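Local atomic coordinates of cystalysin (Treponema denticola, PDB entry 1C7N), a protein that belongs to the class I and II aminotransferase family and binds pyridoxal-5'-phosphate in a dimer of two identical chains. Residues A[106-112]-A[132-136]; A[2-6]-A[290-295]; A[353-357]-A[367-371]; A[242-247]-A[274-280]. All coordinates share one frame; numbering follows the deposited sequence.

Interaction 1: residues A[106-112]-A[132-136]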
# COMPACT_ATOMS: atom_id res chain seq x y z
N VAL A 106 7.55 7.73 -13.71
CA VAL A 106 8.85 7.67 -14.36
C VAL A 106 9.04 6.31 -15.02
O VAL A 106 9.46 6.20 -16.17
CB VAL A 106 9.99 7.89 -13.34
CG1 VAL A 106 11.34 7.72 -14.01
CG2 VAL A 106 9.87 9.28 -12.73
N ARG A 107 8.71 5.26 -14.28
CA ARG A 107 8.84 3.90 -14.76
C ARG A 107 8.11 3.67 -16.08
O ARG A 107 8.67 3.12 -17.03
CB ARG A 107 8.30 2.94 -13.69
CG ARG A 107 8.35 1.46 -14.07
CD ARG A 107 7.99 0.59 -12.87
NE ARG A 107 8.79 0.93 -11.70
CZ ARG A 107 8.35 1.61 -10.65
NH1 ARG A 107 7.09 2.04 -10.60
NH2 ARG A 107 9.17 1.89 -9.64
N GLU A 108 6.86 4.11 -16.15
CA GLU A 108 6.02 3.91 -17.33
C GLU A 108 6.21 4.84 -18.52
O GLU A 108 6.23 4.39 -19.66
CB GLU A 108 4.55 3.91 -16.91
CG GLU A 108 3.55 3.72 -18.04
CD GLU A 108 3.80 2.47 -18.86
OE1 GLU A 108 4.17 1.43 -18.26
OE2 GLU A 108 3.62 2.51 -20.09
N PHE A 109 6.35 6.14 -18.28
CA PHE A 109 6.46 7.07 -19.39
C PHE A 109 7.85 7.55 -19.82
O PHE A 109 7.97 8.47 -20.62
CB PHE A 109 5.54 8.27 -19.14
CG PHE A 109 4.11 7.87 -18.91
CD1 PHE A 109 3.64 7.58 -17.63
CD2 PHE A 109 3.24 7.71 -19.99
CE1 PHE A 109 2.34 7.13 -17.43
CE2 PHE A 109 1.93 7.26 -19.80
CZ PHE A 109 1.48 6.97 -18.52
N THR A 110 8.89 6.91 -19.30
CA THR A 110 10.26 7.25 -19.68
C THR A 110 11.07 5.96 -19.68
O THR A 110 10.62 4.93 -19.18
CB THR A 110 10.94 8.25 -18.72
OG1 THR A 110 11.11 7.64 -17.43
CG2 THR A 110 10.10 9.51 -18.57
N LYS A 111 12.27 6.03 -20.26
CA LYS A 111 13.15 4.87 -20.32
C LYS A 111 14.50 5.30 -19.75
O LYS A 111 14.79 6.50 -19.68
CB LYS A 111 13.32 4.41 -21.77
CG LYS A 111 13.85 5.51 -22.70
CD LYS A 111 14.12 4.97 -24.10
CE LYS A 111 14.54 6.08 -25.05
NZ LYS A 111 15.78 6.78 -24.63
N PRO A 112 15.34 4.34 -19.33
CA PRO A 112 16.64 4.73 -18.79
C PRO A 112 17.34 5.68 -19.76
O PRO A 112 17.28 5.49 -20.98
CB PRO A 112 17.36 3.40 -18.65
CG PRO A 112 16.24 2.46 -18.29
CD PRO A 112 15.15 2.88 -19.26
N ASN A 132 17.23 6.97 -9.24
CA ASN A 132 17.20 5.61 -8.70
C ASN A 132 16.69 4.63 -9.75
O ASN A 132 16.90 3.43 -9.64
CB ASN A 132 16.32 5.55 -7.45
CG ASN A 132 17.02 6.09 -6.22
OD1 ASN A 132 18.01 6.81 -6.32
ND2 ASN A 132 16.51 5.74 -5.04
N GLN A 133 16.01 5.15 -10.78
CA GLN A 133 15.50 4.30 -11.85
C GLN A 133 16.34 4.56 -13.11
O GLN A 133 15.93 4.24 -14.23
CB GLN A 133 14.02 4.59 -12.12
CG GLN A 133 13.12 4.32 -10.92
CD GLN A 133 11.65 4.25 -11.28
OE1 GLN A 133 11.21 3.32 -11.95
NE2 GLN A 133 10.88 5.24 -10.84
N GLU A 134 17.51 5.14 -12.88
CA GLU A 134 18.48 5.45 -13.93
C GLU A 134 18.01 6.40 -15.03
O GLU A 134 18.40 6.24 -16.19
CB GLU A 134 19.04 4.16 -14.53
CG GLU A 134 19.64 3.23 -13.48
CD GLU A 134 20.46 2.10 -14.09
OE1 GLU A 134 20.82 1.16 -13.34
OE2 GLU A 134 20.75 2.16 -15.30
N ARG A 135 17.18 7.37 -14.67
CA ARG A 135 16.74 8.37 -15.64
C ARG A 135 17.64 9.56 -15.31
O ARG A 135 18.37 9.52 -14.32
CB ARG A 135 15.27 8.74 -15.42
CG ARG A 135 14.26 7.93 -16.23
CD ARG A 135 14.28 6.43 -15.92
NE ARG A 135 13.10 5.77 -16.50
CZ ARG A 135 12.85 4.47 -16.42
NH1 ARG A 135 13.67 3.65 -15.79
NH2 ARG A 135 11.74 3.99 -16.97
N LYS A 136 17.61 10.61 -16.13
CA LYS A 136 18.47 11.75 -15.86
C LYS A 136 17.73 12.93 -15.22
O LYS A 136 16.73 13.41 -15.74
CB LYS A 136 19.15 12.22 -17.15
CG LYS A 136 19.86 11.12 -17.94
CD LYS A 136 20.75 10.26 -17.06
CE LYS A 136 21.82 11.07 -16.35
NZ LYS A 136 22.62 10.21 -15.43
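Arg135 reaches back from the loop after helix 125-131 and holds Thr110 side-on with two of its nitrogens, tying this loop to the chain that leaves helix 98-109. The loop is shaped by a Schellman motif whose C-prime residue is Glu134, at positive phi, and it leads into strand 136-139, an outermost strand of the mixed sheet within the chain. Arginine suits the place because its three nitrogens can serve several oxygens. Its chain bends at chi2 (62°) and runs extended beyond, which carries the guanidinium to Thr110. NE gives an almost straight bond (164°) to Thr110 OG1, 2.9 Å away and in the guanidinium plane. NH2 binds Thr110 O at 2.6 Å, approaching from above the carbonyl plane, and makes a weak bond to Val106 O. With OG1 set between the backbone N and the carbonyl carbon (chi1 66°), the Thr110 hydroxyl turns back to the helix and donates to Val106 O at 2.5 Å. Pro112 N lies over the centre of one guanidinium face, and Val106 CG1 packs against Arg135 CG at 3.7 Å. Gln133 and Arg107 cross at about a right angle, Gln133 NE2 bonding Phe103 O and Ala129 O. Gln133 OE1 sits over a face of the Arg107 guanidinium, 3.4 Å from Arg107 NH2 but poorly aligned for a bond. Arg135 NH1 donates in plane to Gln133 O at 2.8 Å.

Interaction 2: residues A[2-6]-A[290-295]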
# COMPACT_ATOMS: atom_id res chain seq x y z
N ILE A 2 -15.39 20.24 18.99
CA ILE A 2 -14.37 21.11 19.57
C ILE A 2 -13.04 20.51 19.14
O ILE A 2 -12.83 19.31 19.24
CB ILE A 2 -14.47 21.15 21.10
CG1 ILE A 2 -15.84 21.69 21.52
CG2 ILE A 2 -13.38 22.06 21.66
CD1 ILE A 2 -16.03 21.82 23.00
N TYR A 3 -12.13 21.35 18.65
CA TYR A 3 -10.84 20.88 18.17
C TYR A 3 -9.68 21.20 19.10
O TYR A 3 -9.72 22.19 19.83
CB TYR A 3 -10.59 21.44 16.77
CG TYR A 3 -11.71 21.12 15.80
CD1 TYR A 3 -12.42 22.14 15.17
CD2 TYR A 3 -12.10 19.80 15.57
CE1 TYR A 3 -13.50 21.85 14.32
CE2 TYR A 3 -13.17 19.50 14.73
CZ TYR A 3 -13.86 20.52 14.11
OH TYR A 3 -14.94 20.22 13.31
N ASP A 4 -8.64 20.37 19.04
CA ASP A 4 -7.47 20.55 19.90
C ASP A 4 -6.16 20.72 19.13
O ASP A 4 -5.69 19.77 18.50
CB ASP A 4 -7.36 19.35 20.85
CG ASP A 4 -6.17 19.46 21.79
OD1 ASP A 4 -5.30 20.33 21.60
OD2 ASP A 4 -6.10 18.64 22.73
N PHE A 5 -5.59 21.92 19.18
CA PHE A 5 -4.32 22.19 18.51
C PHE A 5 -3.36 22.72 19.57
O PHE A 5 -2.33 23.34 19.25
CB PHE A 5 -4.48 23.24 17.41
CG PHE A 5 -5.42 22.83 16.30
CD1 PHE A 5 -6.74 23.26 16.30
CD2 PHE A 5 -4.97 22.03 15.26
CE1 PHE A 5 -7.61 22.89 15.27
CE2 PHE A 5 -5.83 21.66 14.22
CZ PHE A 5 -7.15 22.09 14.23
N THR A 6 -3.69 22.47 20.83
CA THR A 6 -2.89 22.95 21.94
C THR A 6 -2.21 21.89 22.80
O THR A 6 -1.17 22.16 23.41
CB THR A 6 -3.74 23.84 22.85
OG1 THR A 6 -4.88 23.10 23.30
CG2 THR A 6 -4.22 25.08 22.09
N LYS A 290 -14.15 21.96 8.98
CA LYS A 290 -13.97 22.92 10.07
C LYS A 290 -12.64 22.70 10.77
O LYS A 290 -12.00 23.64 11.23
CB LYS A 290 -15.09 22.79 11.11
CG LYS A 290 -16.50 23.00 10.59
CD LYS A 290 -16.74 24.40 10.08
CE LYS A 290 -18.23 24.64 9.92
NZ LYS A 290 -18.91 23.53 9.20
N TRP A 291 -12.23 21.43 10.89
CA TRP A 291 -10.97 21.12 11.54
C TRP A 291 -9.83 21.72 10.73
O TRP A 291 -8.90 22.32 11.28
CB TRP A 291 -10.79 19.61 11.67
CG TRP A 291 -9.49 19.22 12.28
CD1 TRP A 291 -9.21 19.06 13.61
CD2 TRP A 291 -8.26 18.99 11.58
NE1 TRP A 291 -7.88 18.74 13.78
CE2 TRP A 291 -7.28 18.69 12.55
CE3 TRP A 291 -7.90 19.01 10.23
CZ2 TRP A 291 -5.95 18.41 12.20
CZ3 TRP A 291 -6.59 18.73 9.89
CH2 TRP A 291 -5.63 18.44 10.87
N LEU A 292 -9.91 21.58 9.41
CA LEU A 292 -8.88 22.11 8.52
C LEU A 292 -8.77 23.63 8.63
O LEU A 292 -7.66 24.18 8.58
CB LEU A 292 -9.19 21.72 7.07
CG LEU A 292 -8.21 22.23 6.00
CD1 LEU A 292 -6.79 21.81 6.36
CD2 LEU A 292 -8.60 21.68 4.65
N ASP A 293 -9.90 24.32 8.78
CA ASP A 293 -9.88 25.78 8.92
C ASP A 293 -9.10 26.15 10.17
O ASP A 293 -8.27 27.07 10.15
CB ASP A 293 -11.30 26.35 9.03
CG ASP A 293 -12.11 26.18 7.75
OD1 ASP A 293 -11.52 26.25 6.65
OD2 ASP A 293 -13.34 26.00 7.85
N GLY A 294 -9.38 25.45 11.26
CA GLY A 294 -8.70 25.71 12.51
C GLY A 294 -7.22 25.40 12.43
O GLY A 294 -6.39 26.10 13.02
N CYS A 295 -6.87 24.34 11.70
CA CYS A 295 -5.48 23.94 11.55
C CYS A 295 -4.69 25.02 10.81
O CYS A 295 -3.61 25.41 11.23
CB CYS A 295 -5.38 22.61 10.78
SG CYS A 295 -3.71 21.93 10.67
O HOH W 1 -14.44 19.58 10.68
O HOH W 2 -6.32 18.09 16.26
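An aromatic cluster of Tyr3, Phe5 and Trp291 fastens the N-terminal arm to the first turns of helix 289-313. The arm is extended here, so Tyr3 and Phe5 both face the helix while Asp4, between them, points away and forms an Asx turn with Thr6 N. With CG anti to the backbone N (chi1 177°), beside its carbonyl carbon, Trp291 meets both rings, Tyr3 at its edge and Phe5 over one face. Its five-membered ring turns an edge toward the face of Tyr3 in an offset edge-to-face pair, planes 88° apart, with Tyr3 CD2 3.6 Å from Trp291 CD1. Trp291 CA adds a CH-pi contact over the centre of the tyrosine ring. Phe5 is tilted obliquely to the indole, its CZ 3.5 Å from Trp291 NE1. Gly294, lacking a side chain, lets Phe5 close on the helix backbone, with CZ 3.4 Å from Cys295 N; Cys295 CB packs against the ring margin. One water donates to Tyr3 OH and accepts from Trp291 N; another links Asp4 O to Trp291 NE1. Tyr3 OH also bonds Glu48, and Phe43 meets Phe5 edge-to-face. Alternate aromatic residues thus anchor the arm to the long helix that, in fold-type I enzymes, usually connects the large and small domains.

Interaction 3: residues A[353-357]-A[367-371]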
# COMPACT_ATOMS: atom_id res chain seq x y z
N PHE A 353 15.16 19.94 15.58
CA PHE A 353 15.28 19.07 14.42
C PHE A 353 14.48 19.52 13.21
O PHE A 353 13.29 19.23 13.10
CB PHE A 353 14.92 17.64 14.81
CG PHE A 353 15.78 17.10 15.91
CD1 PHE A 353 15.60 17.51 17.22
CD2 PHE A 353 16.82 16.22 15.61
CE1 PHE A 353 16.45 17.06 18.23
CE2 PHE A 353 17.67 15.77 16.61
CZ PHE A 353 17.49 16.18 17.92
N PHE A 354 15.15 20.24 12.33
CA PHE A 354 14.54 20.74 11.11
C PHE A 354 14.79 19.71 10.02
O PHE A 354 15.35 18.64 10.27
CB PHE A 354 15.21 22.04 10.64
CG PHE A 354 15.09 23.20 11.59
CD1 PHE A 354 13.85 23.62 12.05
CD2 PHE A 354 16.22 23.95 11.93
CE1 PHE A 354 13.73 24.76 12.84
CE2 PHE A 354 16.11 25.10 12.71
CZ PHE A 354 14.86 25.51 13.17
N ASP A 355 14.33 20.03 8.82
CA ASP A 355 14.64 19.19 7.69
C ASP A 355 15.70 20.11 7.08
O ASP A 355 15.38 21.15 6.51
CB ASP A 355 13.42 19.03 6.78
CG ASP A 355 12.92 17.59 6.76
OD1 ASP A 355 12.95 16.94 7.83
OD2 ASP A 355 12.51 17.10 5.68
N GLU A 356 16.96 19.74 7.28
CA GLU A 356 18.07 20.56 6.80
C GLU A 356 17.89 20.95 5.34
O GLU A 356 17.63 20.10 4.49
CB GLU A 356 19.40 19.83 7.01
CG GLU A 356 19.66 19.45 8.48
CD GLU A 356 19.88 20.65 9.39
OE1 GLU A 356 19.46 20.59 10.56
OE2 GLU A 356 20.48 21.65 8.95
N GLY A 357 18.04 22.24 5.07
CA GLY A 357 17.85 22.76 3.73
C GLY A 357 18.57 22.05 2.60
O GLY A 357 17.99 21.86 1.53
N PHE A 367 19.80 26.99 4.29
CA PHE A 367 18.41 27.12 4.74
C PHE A 367 17.99 25.98 5.66
O PHE A 367 18.68 24.96 5.77
CB PHE A 367 17.44 27.15 3.54
CG PHE A 367 17.58 28.35 2.65
CD1 PHE A 367 18.58 28.41 1.69
CD2 PHE A 367 16.69 29.42 2.76
CE1 PHE A 367 18.69 29.52 0.84
CE2 PHE A 367 16.79 30.53 1.92
CZ PHE A 367 17.79 30.58 0.96
N GLU A 368 16.85 26.17 6.33
CA GLU A 368 16.29 25.18 7.23
C GLU A 368 14.78 25.15 7.02
O GLU A 368 14.14 26.21 6.95
CB GLU A 368 16.57 25.53 8.69
CG GLU A 368 18.04 25.50 9.08
CD GLU A 368 18.61 24.09 9.13
OE1 GLU A 368 19.82 23.97 9.44
OE2 GLU A 368 17.87 23.12 8.86
N ARG A 369 14.20 23.96 6.93
CA ARG A 369 12.75 23.84 6.75
C ARG A 369 12.14 23.45 8.09
O ARG A 369 12.49 22.40 8.64
CB ARG A 369 12.42 22.77 5.71
CG ARG A 369 10.96 22.79 5.24
CD ARG A 369 10.60 21.53 4.46
NE ARG A 369 10.33 20.41 5.36
CZ ARG A 369 9.88 19.22 4.95
NH1 ARG A 369 9.65 18.98 3.67
NH2 ARG A 369 9.66 18.27 5.85
N ILE A 370 11.24 24.28 8.61
CA ILE A 370 10.60 24.00 9.89
C ILE A 370 9.15 23.56 9.71
O ILE A 370 8.40 24.16 8.94
CB ILE A 370 10.65 25.25 10.81
CG1 ILE A 370 10.23 24.87 12.23
CG2 ILE A 370 9.77 26.37 10.25
CD1 ILE A 370 10.20 26.03 13.20
N ASN A 371 8.77 22.49 10.40
CA ASN A 371 7.40 21.97 10.32
C ASN A 371 6.53 22.77 11.30
O ASN A 371 6.64 22.60 12.52
CB ASN A 371 7.39 20.48 10.70
CG ASN A 371 6.01 19.87 10.63
OD1 ASN A 371 5.01 20.57 10.81
ND2 ASN A 371 5.94 18.57 10.37
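Asp355 and Arg369 form an antiparallel hydrogen-bonded pair, with Asp355 N to Arg369 O at 3.0 Å and Arg369 N to Asp355 O at 3.1 Å, in a hairpin whose touching parts run 149° apart. Beyond it Gly357 N reaches Phe367 O at 2.9 Å from above the carbonyl plane; having no side chain, glycine can bring its backbone this close. On the face carrying Asp355 and Arg369, the two side chains lie alongside each other with carboxylate and guanidinium almost parallel (6°). Asp355 OD2 rests over one guanidinium face, 3.1 Å from Arg369 NH2, so this salt bridge works by charge alone. No N-H points at OD2; NH2 bonds Ser37 O, and NH1 bonds Asn175 OD1, a residue of the pyridoxal-5'-phosphate pocket. The opposite face bears the non-hydrogen-bonded pair Glu356 and Glu368. Both chains bend at chi2, which brings their carboxylates together almost perpendicular (85°), Glu356 OE2 only 2.5 Å from Glu368 OE1. Phe354 packs beside them, its CD2 3.6 Å from Glu368 CB, and its edge atom CE1 lies 3.6 Å from Ile370 CG1. From helix 339-350, Met342 and Met346 touch Glu368, and a third acid, Glu343, packs on Glu356. In such buried, partly apolar surroundings two full negative charges at this separation would be costly, so one of the paired acids probably keeps its proton.

Interaction 4: residues A[242-247]-A[274-280]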
# COMPACT_ATOMS: atom_id res chain seq x y z
N ILE A 242 -2.79 12.17 7.58
CA ILE A 242 -3.01 10.72 7.49
C ILE A 242 -2.10 10.02 6.49
O ILE A 242 -2.54 9.20 5.68
CB ILE A 242 -4.49 10.39 7.15
CG1 ILE A 242 -4.92 11.09 5.86
CG2 ILE A 242 -5.39 10.78 8.31
CD1 ILE A 242 -6.33 10.70 5.40
N ALA A 243 -0.81 10.35 6.56
CA ALA A 243 0.19 9.73 5.70
C ALA A 243 0.22 8.24 6.04
O ALA A 243 0.61 7.42 5.21
CB ALA A 243 1.57 10.35 5.94
N GLY A 244 -0.19 7.90 7.26
CA GLY A 244 -0.21 6.51 7.70
C GLY A 244 -1.47 5.75 7.32
O GLY A 244 -1.70 4.63 7.78
N MET A 245 -2.30 6.38 6.48
CA MET A 245 -3.53 5.78 6.00
C MET A 245 -3.38 5.36 4.54
O MET A 245 -4.30 4.79 3.94
CB MET A 245 -4.69 6.76 6.17
CG MET A 245 -5.05 7.00 7.63
SD MET A 245 -5.44 5.45 8.47
CE MET A 245 -7.23 5.47 8.47
N GLY A 246 -2.21 5.65 3.99
CA GLY A 246 -1.87 5.30 2.62
C GLY A 246 -2.95 5.24 1.56
O GLY A 246 -3.39 4.15 1.19
N MET A 247 -3.38 6.40 1.06
CA MET A 247 -4.40 6.45 0.01
C MET A 247 -4.26 7.74 -0.78
O MET A 247 -4.36 8.83 -0.23
CB MET A 247 -5.80 6.34 0.60
CG MET A 247 -6.91 6.31 -0.45
SD MET A 247 -6.64 5.11 -1.80
CE MET A 247 -6.78 3.55 -0.92
N THR A 274 -6.69 -1.36 0.84
CA THR A 274 -6.85 -0.83 2.19
C THR A 274 -8.17 -0.13 2.44
O THR A 274 -8.32 1.07 2.18
CB THR A 274 -5.71 0.14 2.52
OG1 THR A 274 -6.07 0.92 3.67
CG2 THR A 274 -5.43 1.05 1.35
N THR A 275 -9.13 -0.88 2.99
CA THR A 275 -10.47 -0.39 3.29
C THR A 275 -10.54 0.89 4.11
O THR A 275 -11.37 1.77 3.82
CB THR A 275 -11.28 -1.46 4.03
OG1 THR A 275 -12.58 -0.94 4.34
CG2 THR A 275 -10.59 -1.86 5.31
N LEU A 276 -9.70 1.01 5.13
CA LEU A 276 -9.72 2.20 5.97
C LEU A 276 -9.16 3.41 5.23
O LEU A 276 -9.54 4.55 5.52
CB LEU A 276 -8.93 1.96 7.26
CG LEU A 276 -9.53 0.84 8.11
CD1 LEU A 276 -8.66 0.59 9.34
CD2 LEU A 276 -10.95 1.21 8.51
N GLY A 277 -8.27 3.16 4.28
CA GLY A 277 -7.70 4.25 3.50
C GLY A 277 -8.79 4.92 2.68
O GLY A 277 -8.87 6.15 2.63
N TYR A 278 -9.62 4.13 2.04
CA TYR A 278 -10.70 4.69 1.25
C TYR A 278 -11.67 5.48 2.12
O TYR A 278 -12.02 6.61 1.80
CB TYR A 278 -11.47 3.60 0.49
CG TYR A 278 -10.66 2.95 -0.61
CD1 TYR A 278 -10.12 1.68 -0.45
CD2 TYR A 278 -10.40 3.63 -1.80
CE1 TYR A 278 -9.34 1.10 -1.45
CE2 TYR A 278 -9.62 3.06 -2.80
CZ TYR A 278 -9.10 1.79 -2.62
OH TYR A 278 -8.34 1.21 -3.61
N LYS A 279 -12.08 4.89 3.24
CA LYS A 279 -13.03 5.55 4.15
C LYS A 279 -12.48 6.81 4.81
O LYS A 279 -13.21 7.78 5.01
CB LYS A 279 -13.49 4.57 5.24
CG LYS A 279 -14.64 5.10 6.09
CD LYS A 279 -15.90 5.28 5.26
CE LYS A 279 -17.06 5.77 6.12
NZ LYS A 279 -18.28 6.02 5.30
N ALA A 280 -11.20 6.78 5.15
CA ALA A 280 -10.55 7.93 5.78
C ALA A 280 -10.63 9.16 4.88
O ALA A 280 -10.94 10.26 5.34
CB ALA A 280 -9.09 7.60 6.10
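Met247 sets its terminal methyl over the face of the Tyr278 ring: CE stands 3.4 Å from the ring centroid and 13° off the normal, a CH-pi contact over the centre. The sulfur follows obliquely, SD 4.2 Å from that centroid, which makes this a Met-aromatic contact. With CG anti to the backbone N (chi1 -177°) the chain sets out past Gly277 O, then bends at both later torsions to bring the methyl over the ring. Unbranched, flexible methionine is well suited to such a hook. Thr274 CG2 touches Met247 CE at 3.6 Å; Thr274 is also the N-cap, its OG1 accepting from Gly277 N at 3.2 Å. Tyr278 is steadied by a bond from its OH to Pro272 O and by the edge-to-face ring of Tyr71. Further along the helix Met245 bends the other way, placing its CE 3.7 Å from Ala280 CB. Small residues allow this approach: Gly277 CA lies 3.5 Å from Met245 O. The loop packs against both helix 275-287 and helix 47-59, whose Leu49 and Leu53 touch Ile242 and Met245; Asn94 of strand 92-95 borders Met247 and Tyr278, and Leu62 of the second subunit packs on Ile242 and Met245.

The four contacts lie at different distances from the bound pyridoxal-5'-phosphate, interaction 3 coming nearest (Arg369 side chain about 5 Å), and none touches another. Interactions 1 and 2 lie on opposite sides of the chain's centre, their own centres about 41 Å apart. Interaction 2 joins the two ends of a long stretch of chain that contains interactions 1 and 4, in that order; interaction 3 follows. Interactions 1 and 4 adjoin opposite borders of the mixed seven-stranded sheet, at strands 136-139 and 92-95. Interactions 4 and 2 use consecutive helices, 275-287 and 289-313, with nearest atoms about 8 Å apart. Interaction 3 belongs to the separate three-stranded sheet, and through Arg369 and Asn175 it links that sheet to the pyridoxal-5'-phosphate pocket.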